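Local coordinates for protein thioesterase (PDB 3QMW) that probably hydrolyses thioester-linked intermediates of prodiginine biosynthesis in Streptomyces coelicolor, using an alpha/beta hydrolase fold, at residues A144-S149 with A187-D192; L148-L153 with R176-L181; F36-G41 with N238-N243. All blocks are in the same frame, centred on the assembly; numbering follows the deposited sequence.

Contact 1 (A144-S149 with A187-D192)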
loop_
_atom_site.group_PDB
_atom_site.type_symbol
_atom_site.label_atom_id
_atom_site.label_comp_id
_atom_site.label_asym_id
_atom_site.label_seq_id
_atom_site.Cartn_x
_atom_site.Cartn_y
_atom_site.Cartn_z
ATOM N N ALA D 144 30.059 -15.693 10.011
ATOM C CA ALA D 144 30.463 -16.903 9.288
ATOM C C ALA D 144 29.507 -18.040 9.643
ATOM O O ALA D 144 29.921 -19.068 10.190
ATOM C CB ALA D 144 31.898 -17.276 9.644
ATOM N N ASP D 145 28.226 -17.841 9.335
ATOM C CA ASP D 145 27.185 -18.801 9.698
ATOM C C ASP D 145 26.964 -19.855 8.617
ATOM O O ASP D 145 26.370 -20.896 8.886
ATOM C CB ASP D 145 25.871 -18.082 10.040
ATOM C CG ASP D 145 25.900 -17.432 11.422
ATOM O OD1 ASP D 145 26.965 -16.914 11.830
ATOM O OD2 ASP D 145 24.857 -17.439 12.104
ATOM N N HIS D 146 27.450 -19.597 7.406
ATOM C CA HIS D 146 27.408 -20.605 6.350
ATOM C C HIS D 146 28.360 -21.775 6.653
ATOM O O HIS D 146 28.229 -22.854 6.070
ATOM C CB HIS D 146 27.733 -19.985 4.986
ATOM C CG HIS D 146 29.194 -19.761 4.748
ATOM N ND1 HIS D 146 29.908 -18.758 5.372
ATOM C CD2 HIS D 146 30.074 -20.408 3.947
ATOM C CE1 HIS D 146 31.164 -18.798 4.965
ATOM N NE2 HIS D 146 31.292 -19.790 4.101
ATOM N N THR D 147 29.309 -21.555 7.567
ATOM C CA THR D 147 30.255 -22.584 7.986
ATOM C C THR D 147 29.743 -23.419 9.155
ATOM O O THR D 147 30.486 -24.239 9.695
ATOM C CB THR D 147 31.593 -21.956 8.425
ATOM O OG1 THR D 147 31.399 -21.174 9.608
ATOM C CG2 THR D 147 32.152 -21.079 7.324
ATOM N N LEU D 148 28.493 -23.207 9.556
ATOM C CA LEU D 148 27.935 -23.906 10.708
ATOM C C LEU D 148 27.457 -25.293 10.305
ATOM O O LEU D 148 27.452 -25.653 9.126
ATOM C CB LEU D 148 26.764 -23.114 11.315
ATOM C CG LEU D 148 27.077 -21.902 12.211
ATOM C CD1 LEU D 148 25.977 -20.837 12.127
ATOM C CD2 LEU D 148 27.284 -22.317 13.666
ATOM N N SER D 149 27.056 -26.063 11.308
ATOM C CA SER D 149 26.362 -27.319 11.102
ATOM C C SER D 149 24.933 -27.028 10.644
ATOM O O SER D 149 24.586 -25.886 10.370
ATOM C CB SER D 149 26.332 -28.090 12.412
ATOM O OG SER D 149 25.415 -27.486 13.307
ATOM N N ALA D 187 28.175 -15.787 -0.246
ATOM C CA ALA D 187 28.352 -14.557 -0.995
ATOM C C ALA D 187 28.204 -13.318 -0.103
ATOM O O ALA D 187 28.583 -12.234 -0.513
ATOM C CB ALA D 187 27.382 -14.500 -2.138
ATOM N N CYS D 188 27.666 -13.479 1.106
ATOM C CA CYS D 188 27.444 -12.354 2.026
ATOM C C CYS D 188 28.535 -12.187 3.073
ATOM O O CYS D 188 28.616 -11.146 3.725
ATOM C CB CYS D 188 26.113 -12.525 2.766
ATOM S SG CYS D 188 24.659 -12.401 1.720
ATOM N N GLU D 189 29.353 -13.216 3.255
ATOM C CA GLU D 189 30.325 -13.237 4.350
ATOM C C GLU D 189 31.773 -13.285 3.861
ATOM O O GLU D 189 32.696 -12.965 4.612
ATOM C CB GLU D 189 30.003 -14.418 5.261
ATOM C CG GLU D 189 28.561 -14.368 5.802
ATOM C CD GLU D 189 28.133 -15.640 6.527
ATOM O OE1 GLU D 189 28.690 -16.719 6.243
ATOM O OE2 GLU D 189 27.234 -15.564 7.392
ATOM N N ARG D 190 31.949 -13.706 2.608
ATOM C CA ARG D 190 33.217 -13.627 1.876
ATOM C C ARG D 190 33.262 -12.338 1.062
ATOM O O ARG D 190 34.243 -12.055 0.376
ATOM C CB ARG D 190 33.361 -14.813 0.908
ATOM C CG ARG D 190 33.183 -16.203 1.530
ATOM C CD ARG D 190 34.268 -16.549 2.540
ATOM N NE ARG D 190 35.602 -16.553 1.940
ATOM C CZ ARG D 190 36.739 -16.708 2.619
ATOM N NH1 ARG D 190 36.729 -16.886 3.942
ATOM N NH2 ARG D 190 37.901 -16.688 1.970
ATOM N N TYR D 191 32.169 -11.583 1.101
ATOM C CA TYR D 191 32.111 -10.257 0.497
ATOM C C TYR D 191 32.855 -9.305 1.405
ATOM O O TYR D 191 32.682 -9.345 2.626
ATOM C CB TYR D 191 30.648 -9.823 0.371
ATOM C CG TYR D 191 30.397 -8.436 -0.192
ATOM C CD1 TYR D 191 30.310 -8.227 -1.566
ATOM C CD2 TYR D 191 30.192 -7.347 0.653
ATOM C CE1 TYR D 191 30.061 -6.973 -2.083
ATOM C CE2 TYR D 191 29.939 -6.084 0.148
ATOM C CZ TYR D 191 29.875 -5.903 -1.220
ATOM O OH TYR D 191 29.615 -4.649 -1.713
ATOM N N ASP D 192 33.707 -8.476 0.816
ATOM C CA ASP D 192 34.224 -7.303 1.516
ATOM C C ASP D 192 34.160 -6.135 0.550
ATOM O O ASP D 192 34.527 -6.264 -0.614
ATOM C CB ASP D 192 35.646 -7.522 2.057
ATOM C CG ASP D 192 35.876 -6.818 3.397
ATOM O OD1 ASP D 192 35.226 -7.194 4.391
ATOM O OD2 ASP D 192 36.715 -5.886 3.460
#
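A single carboxylate, that of Glu189, takes up two backbone N-H groups and a histidine ring nitrogen from one short turn, and it makes nearly the whole contact. The turn is a type I beta turn from Asp145 to Leu148, closed by Leu148 N to Asp145 O at 3.2 Å. It belongs to the mostly helical insertion between strands 129-132 and 203-208, the place where thioesterases of the alpha/beta hydrolase fold usually carry their lid. Glu189 sits at the far end of helix 178-189, and its side chain runs out extended beyond CG, so the carboxylate is carried across to the turn. Glu189 OE2 accepts from Asp145 N at 3.2 Å; the donor arrives on the syn side but tilted out of the carboxylate plane. OE1 takes the ring: His146 ND1 donates to Glu189 OE1 at 2.5 Å, a His-carboxylate hydrogen bond that is short and somewhat bent, at 146°. Glu189 OE1 also receives a weak bond from His146 N, 3.3 Å away. One residue thus offers both its backbone and its ring to OE1, which is possible because CG of His146 lies between its own backbone N and carbonyl carbon (chi1 79°), holding ring and N-H on the same oxygen. Ring and carboxylate are not coplanar but turned 55° apart. Two acids come near each other here, Asp145 OD1 staying 4.6 Å from Glu189 OE2, and the N-H groups on Glu189 probably offset some of the cost for that carboxylate. Arg182, from helix 178-189, donates to the carbonyls of His146 and Leu148. Thr147 OG1 bonds back to Ala144 O at 2.6 Å, and Thr147 CG2 lies 3.4 Å above one face of the His146 ring, toward the rim.

Contact 2 (L148-L153 with R176-L181)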
loop_
_atom_site.group_PDB
_atom_site.type_symbol
_atom_site.label_atom_id
_atom_site.label_comp_id
_atom_site.label_asym_id
_atom_site.label_seq_id
_atom_site.Cartn_x
_atom_site.Cartn_y
_atom_site.Cartn_z
ATOM N N LEU D 148 28.493 -23.207 9.556
ATOM C CA LEU D 148 27.935 -23.906 10.708
ATOM C C LEU D 148 27.457 -25.293 10.305
ATOM O O LEU D 148 27.452 -25.653 9.126
ATOM C CB LEU D 148 26.764 -23.114 11.315
ATOM C CG LEU D 148 27.077 -21.902 12.211
ATOM C CD1 LEU D 148 25.977 -20.837 12.127
ATOM C CD2 LEU D 148 27.284 -22.317 13.666
ATOM N N SER D 149 27.056 -26.063 11.308
ATOM C CA SER D 149 26.362 -27.319 11.102
ATOM C C SER D 149 24.933 -27.028 10.644
ATOM O O SER D 149 24.586 -25.886 10.370
ATOM C CB SER D 149 26.332 -28.090 12.412
ATOM O OG SER D 149 25.415 -27.486 13.307
ATOM N N ASP D 150 24.099 -28.055 10.576
ATOM C CA ASP D 150 22.709 -27.864 10.180
ATOM C C ASP D 150 21.849 -27.476 11.363
ATOM O O ASP D 150 21.085 -26.520 11.284
ATOM C CB ASP D 150 22.163 -29.122 9.519
ATOM C CG ASP D 150 22.905 -29.467 8.262
ATOM O OD1 ASP D 150 23.856 -28.738 7.933
ATOM O OD2 ASP D 150 22.549 -30.463 7.601
ATOM N N THR D 151 21.975 -28.206 12.462
ATOM C CA THR D 151 21.173 -27.911 13.650
ATOM C C THR D 151 21.471 -26.509 14.197
ATOM O O THR D 151 20.563 -25.817 14.654
ATOM C CB THR D 151 21.364 -28.982 14.742
ATOM O OG1 THR D 151 22.671 -29.561 14.611
ATOM C CG2 THR D 151 20.308 -30.085 14.601
ATOM N N ALA D 152 22.732 -26.088 14.127
ATOM C CA ALA D 152 23.101 -24.712 14.490
ATOM C C ALA D 152 22.472 -23.705 13.530
ATOM O O ALA D 152 21.925 -22.692 13.962
ATOM C CB ALA D 152 24.612 -24.541 14.501
ATOM N N LEU D 153 22.559 -23.997 12.233
ATOM C CA LEU D 153 22.042 -23.115 11.193
ATOM C C LEU D 153 20.519 -23.126 11.149
ATOM O O LEU D 153 19.900 -22.158 10.718
ATOM C CB LEU D 153 22.594 -23.538 9.832
ATOM C CG LEU D 153 22.252 -22.662 8.632
ATOM C CD1 LEU D 153 22.859 -21.287 8.820
ATOM C CD2 LEU D 153 22.750 -23.312 7.354
ATOM N N ARG D 176 15.980 -29.548 2.280
ATOM C CA ARG D 176 16.289 -29.571 0.852
ATOM C C ARG D 176 17.089 -28.365 0.346
ATOM O O ARG D 176 17.900 -28.506 -0.580
ATOM C CB ARG D 176 15.017 -29.697 0.008
ATOM C CG ARG D 176 15.203 -29.139 -1.413
ATOM C CD ARG D 176 14.062 -29.435 -2.339
ATOM N NE ARG D 176 14.316 -30.641 -3.125
ATOM C CZ ARG D 176 13.660 -30.964 -4.239
ATOM N NH1 ARG D 176 12.699 -30.172 -4.720
ATOM N NH2 ARG D 176 13.967 -32.086 -4.886
ATOM N N ARG D 177 16.858 -27.191 0.924
ATOM C CA ARG D 177 17.469 -25.970 0.403
ATOM C C ARG D 177 18.706 -25.517 1.188
ATOM O O ARG D 177 19.168 -24.393 1.000
ATOM C CB ARG D 177 16.423 -24.847 0.318
ATOM C CG ARG D 177 15.227 -25.212 -0.568
ATOM C CD ARG D 177 14.649 -24.019 -1.321
ATOM N NE ARG D 177 13.726 -24.437 -2.380
ATOM C CZ ARG D 177 14.077 -25.179 -3.424
ATOM N NH1 ARG D 177 15.323 -25.605 -3.544
ATOM N NH2 ARG D 177 13.183 -25.507 -4.337
ATOM N N LEU D 178 19.243 -26.391 2.044
ATOM C CA LEU D 178 20.477 -26.087 2.818
ATOM C C LEU D 178 21.736 -25.779 1.989
ATOM O O LEU D 178 22.456 -24.830 2.303
ATOM C CB LEU D 178 20.795 -27.204 3.814
ATOM C CG LEU D 178 20.333 -26.933 5.235
ATOM C CD1 LEU D 178 20.410 -28.198 6.054
ATOM C CD2 LEU D 178 21.183 -25.837 5.841
ATOM N N PRO D 179 22.028 -26.590 0.956
ATOM C CA PRO D 179 23.072 -26.199 0.025
ATOM C C PRO D 179 22.935 -24.764 -0.465
ATOM O O PRO D 179 23.896 -23.996 -0.433
ATOM C CB PRO D 179 22.887 -27.179 -1.145
ATOM C CG PRO D 179 22.106 -28.325 -0.596
ATOM C CD PRO D 179 21.718 -28.019 0.824
ATOM N N VAL D 180 21.731 -24.411 -0.899
ATOM C CA VAL D 180 21.484 -23.142 -1.575
ATOM C C VAL D 180 21.523 -22.008 -0.576
ATOM O O VAL D 180 21.987 -20.922 -0.899
ATOM C CB VAL D 180 20.156 -23.163 -2.294
ATOM C CG1 VAL D 180 20.105 -22.061 -3.300
ATOM C CG2 VAL D 180 19.982 -24.502 -2.995
ATOM N N LEU D 181 21.064 -22.275 0.642
ATOM C CA LEU D 181 21.269 -21.361 1.761
ATOM C C LEU D 181 22.761 -21.092 1.952
ATOM O O LEU D 181 23.205 -19.947 1.853
ATOM C CB LEU D 181 20.663 -21.934 3.045
ATOM C CG LEU D 181 20.757 -21.055 4.302
ATOM C CD1 LEU D 181 20.170 -19.671 4.060
ATOM C CD2 LEU D 181 20.067 -21.720 5.494
#
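Leu153 meets two leucines of helix 178-189 in two different ways: it slides past Leu178 in the opposite direction, and it reaches end-on to Leu181, tip to tip. This is helix-to-helix packing between the first turns of helices 150-159 and 178-189, within the helical insertion of the alpha/beta hydrolase fold. Both approaches use the same methyl. Leu153 CD2 lies 3.3 Å from Leu178 CD2 and 3.6 Å from Leu181 CD2, so it is lodged against leucines set three residues apart on the facing helix. In Leu153 CG stands opposite the backbone N across the CA-CB bond (chi1 -175°), and Leu181 has the same setting (chi1 -178°), one that lets each CD2 reach the other helix. The three leucines are buried, while Asp150, at the margin of the contact, is exposed. There the pair Asp150 and Leu178 cross obliquely, with Leu178 CD1 resting beside the carboxylate, 3.5 Å from Asp150 OD2. That is an apolar touch; the charge of Asp150 is met elsewhere, through the salt bridge of OD1 with Arg182, one turn further along the helix of Leu178. This bridge ties the start of helix 150-159 to its neighbour beside the leucines. Ser149 caps helix 150-159, with Ser149 OG accepting from Ala152 N at 3.1 Å.

Contact 3 (F36-G41 with N238-N243)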
loop_
_atom_site.group_PDB
_atom_site.type_symbol
_atom_site.label_atom_id
_atom_site.label_comp_id
_atom_site.label_asym_id
_atom_site.label_seq_id
_atom_site.Cartn_x
_atom_site.Cartn_y
_atom_site.Cartn_z
ATOM N N PHE D 36 14.704 -9.265 -5.315
ATOM C CA PHE D 36 15.713 -10.242 -4.925
ATOM C C PHE D 36 15.414 -10.853 -3.569
ATOM O O PHE D 36 15.189 -10.120 -2.600
ATOM C CB PHE D 36 17.080 -9.585 -4.892
ATOM C CG PHE D 36 17.557 -9.166 -6.240
ATOM C CD1 PHE D 36 17.682 -7.824 -6.562
ATOM C CD2 PHE D 36 17.847 -10.127 -7.209
ATOM C CE1 PHE D 36 18.108 -7.436 -7.823
ATOM C CE2 PHE D 36 18.284 -9.750 -8.480
ATOM C CZ PHE D 36 18.415 -8.402 -8.791
ATOM N N PRO D 37 15.417 -12.200 -3.487
ATOM C CA PRO D 37 15.062 -12.856 -2.237
ATOM C C PRO D 37 16.173 -12.879 -1.215
ATOM O O PRO D 37 17.282 -12.423 -1.471
ATOM C CB PRO D 37 14.729 -14.295 -2.668
ATOM C CG PRO D 37 14.616 -14.259 -4.148
ATOM C CD PRO D 37 15.555 -13.188 -4.572
ATOM N N TYR D 38 15.851 -13.411 -0.050
ATOM C CA TYR D 38 16.819 -13.514 1.020
ATOM C C TYR D 38 17.637 -14.772 0.801
ATOM O O TYR D 38 17.338 -15.577 -0.102
ATOM C CB TYR D 38 16.141 -13.521 2.401
ATOM C CG TYR D 38 14.899 -14.376 2.500
ATOM C CD1 TYR D 38 13.629 -13.800 2.466
ATOM C CD2 TYR D 38 14.986 -15.752 2.632
ATOM C CE1 TYR D 38 12.472 -14.584 2.557
ATOM C CE2 TYR D 38 13.847 -16.537 2.718
ATOM C CZ TYR D 38 12.590 -15.947 2.677
ATOM O OH TYR D 38 11.456 -16.720 2.751
ATOM N N ALA D 39 18.674 -14.915 1.623
ATOM C CA ALA D 39 19.522 -16.096 1.628
ATOM C C ALA D 39 18.677 -17.323 1.820
ATOM O O ALA D 39 17.996 -17.444 2.831
ATOM C CB ALA D 39 20.544 -16.013 2.745
ATOM N N GLY D 40 18.738 -18.232 0.849
ATOM C CA GLY D 40 18.048 -19.524 0.913
ATOM C C GLY D 40 16.631 -19.427 0.368
ATOM O O GLY D 40 15.860 -20.398 0.435
ATOM N N GLY D 41 16.307 -18.257 -0.182
ATOM C CA GLY D 41 14.954 -17.931 -0.573
ATOM C C GLY D 41 14.723 -18.203 -2.030
ATOM O O GLY D 41 15.638 -18.521 -2.772
ATOM N N ASN D 238 10.576 -8.575 12.726
ATOM C CA ASN D 238 11.872 -9.237 12.749
ATOM C C ASN D 238 12.534 -9.312 11.373
ATOM O O ASN D 238 12.007 -8.803 10.389
ATOM C CB ASN D 238 11.731 -10.623 13.409
ATOM C CG ASN D 238 10.832 -11.581 12.628
ATOM O OD1 ASN D 238 10.680 -11.475 11.409
ATOM N ND2 ASN D 238 10.249 -12.542 13.340
ATOM N N HIS D 239 13.703 -9.936 11.322
ATOM C CA HIS D 239 14.449 -10.103 10.078
ATOM C C HIS D 239 13.617 -10.770 8.974
ATOM O O HIS D 239 13.872 -10.541 7.796
ATOM C CB HIS D 239 15.714 -10.932 10.354
ATOM C CG HIS D 239 16.719 -10.904 9.247
ATOM N ND1 HIS D 239 17.795 -10.044 9.244
ATOM C CD2 HIS D 239 16.826 -11.648 8.119
ATOM C CE1 HIS D 239 18.520 -10.253 8.157
ATOM N NE2 HIS D 239 17.952 -11.218 7.456
ATOM N N PHE D 240 12.639 -11.591 9.359
ATOM C CA PHE D 240 11.815 -12.339 8.398
ATOM C C PHE D 240 10.360 -11.851 8.248
ATOM O O PHE D 240 9.513 -12.554 7.673
ATOM C CB PHE D 240 11.830 -13.832 8.756
ATOM C CG PHE D 240 12.971 -14.581 8.144
ATOM C CD1 PHE D 240 14.108 -14.882 8.891
ATOM C CD2 PHE D 240 12.912 -14.984 6.814
ATOM C CE1 PHE D 240 15.170 -15.577 8.322
ATOM C CE2 PHE D 240 13.967 -15.676 6.234
ATOM C CZ PHE D 240 15.101 -15.972 6.990
ATOM N N PHE D 241 10.076 -10.641 8.725
ATOM C CA PHE D 241 8.742 -10.042 8.571
ATOM C C PHE D 241 8.137 -10.240 7.161
ATOM O O PHE D 241 6.917 -10.416 7.023
ATOM C CB PHE D 241 8.761 -8.542 8.943
ATOM C CG PHE D 241 9.460 -7.642 7.934
ATOM C CD1 PHE D 241 8.887 -7.370 6.696
ATOM C CD2 PHE D 241 10.665 -7.036 8.244
ATOM C CE1 PHE D 241 9.523 -6.537 5.788
ATOM C CE2 PHE D 241 11.303 -6.196 7.342
ATOM C CZ PHE D 241 10.736 -5.948 6.117
ATOM N N LEU D 242 9.002 -10.231 6.141
ATOM C CA LEU D 242 8.606 -10.270 4.724
ATOM C C LEU D 242 7.672 -11.420 4.351
ATOM O O LEU D 242 6.899 -11.308 3.400
ATOM C CB LEU D 242 9.862 -10.342 3.837
ATOM C CG LEU D 242 9.646 -10.112 2.342
ATOM C CD1 LEU D 242 9.034 -8.750 2.134
ATOM C CD2 LEU D 242 10.933 -10.231 1.583
ATOM N N ASN D 243 7.754 -12.522 5.083
ATOM C CA ASN D 243 6.923 -13.686 4.802
ATOM C C ASN D 243 5.431 -13.383 4.952
ATOM O O ASN D 243 4.634 -13.768 4.100
ATOM C CB ASN D 243 7.316 -14.856 5.713
ATOM C CG ASN D 243 8.793 -15.224 5.596
ATOM O OD1 ASN D 243 9.372 -15.215 4.500
ATOM N ND2 ASN D 243 9.407 -15.546 6.732
#
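The ring of Tyr38 carries the edge of Phe240 on one face: CE2 of Phe240 stands 3.6 Å above the tyrosine plane, over its centre. In the plane of the Phe240 ring, at its edge, lies Tyr38 CE2. The pair is a T-shaped (edge-to-face) stack, centroids 5.0 Å apart and planes at 79°. It joins two loops of the alpha/beta hydrolase fold that follow strands 31-36 and 230-235. The second holds His239, whose bonds to Ser105 and Asp211 are consistent with a Ser-His-Asp catalytic triad; Tyr38 itself touches Ser105, the probable nucleophile. Tyr38 therefore lies at the likely active site, and Phe240, next in sequence to the histidine, reaches across to it. In Tyr38 CG is tucked between backbone N and carbonyl carbon (chi1 43°), which sets the ring against the facing loop, with its hydroxyl close to Asn243. Asn243 comes from another direction, oblique to the ring, with its amide roughly crosswise and Asn243 OD1 3.1 Å from Tyr38 OH. An alanine in place of Tyr38 would remove both the ring face and the hydroxyl, and would probably leave the edge of Phe240 without its aromatic partner and open a gap between the two loops next to Ser105. Each loop is kept in shape by its own turn. Tyr38 to Gly41 forms a type II beta turn, with Gly40 at positive phi. Gly41 N closes it on Tyr38 O at 2.9 Å, and in the other loop, Asn238 to Phe241 forms a type I turn in which Phe241 N meets Asn238 O at 3.1 Å.

How the contacts relate
Along the chain, contact 3 joins the earliest and latest of the segments described, 36-41 with 238-243, and contacts 1 and 2 fall between them. Contact 2 in turn lies within the span of contact 1; the two share Leu148 and Ser149, both use helix 178-189, and their centres are about 12 Å apart. They meet where Asp145 O touches Leu153 CD1 at 3.5 Å. Contact 3, closest to the chain's centre, is about 15 Å from contact 2 and 17 Å from contact 1, centre to centre. Leu181 CD1 bridges to it, 3.3 Å from Ala39 O. Thus the helical insertion, within which contacts 1 and 2 both lie, touches a loop beside the probable catalytic residues.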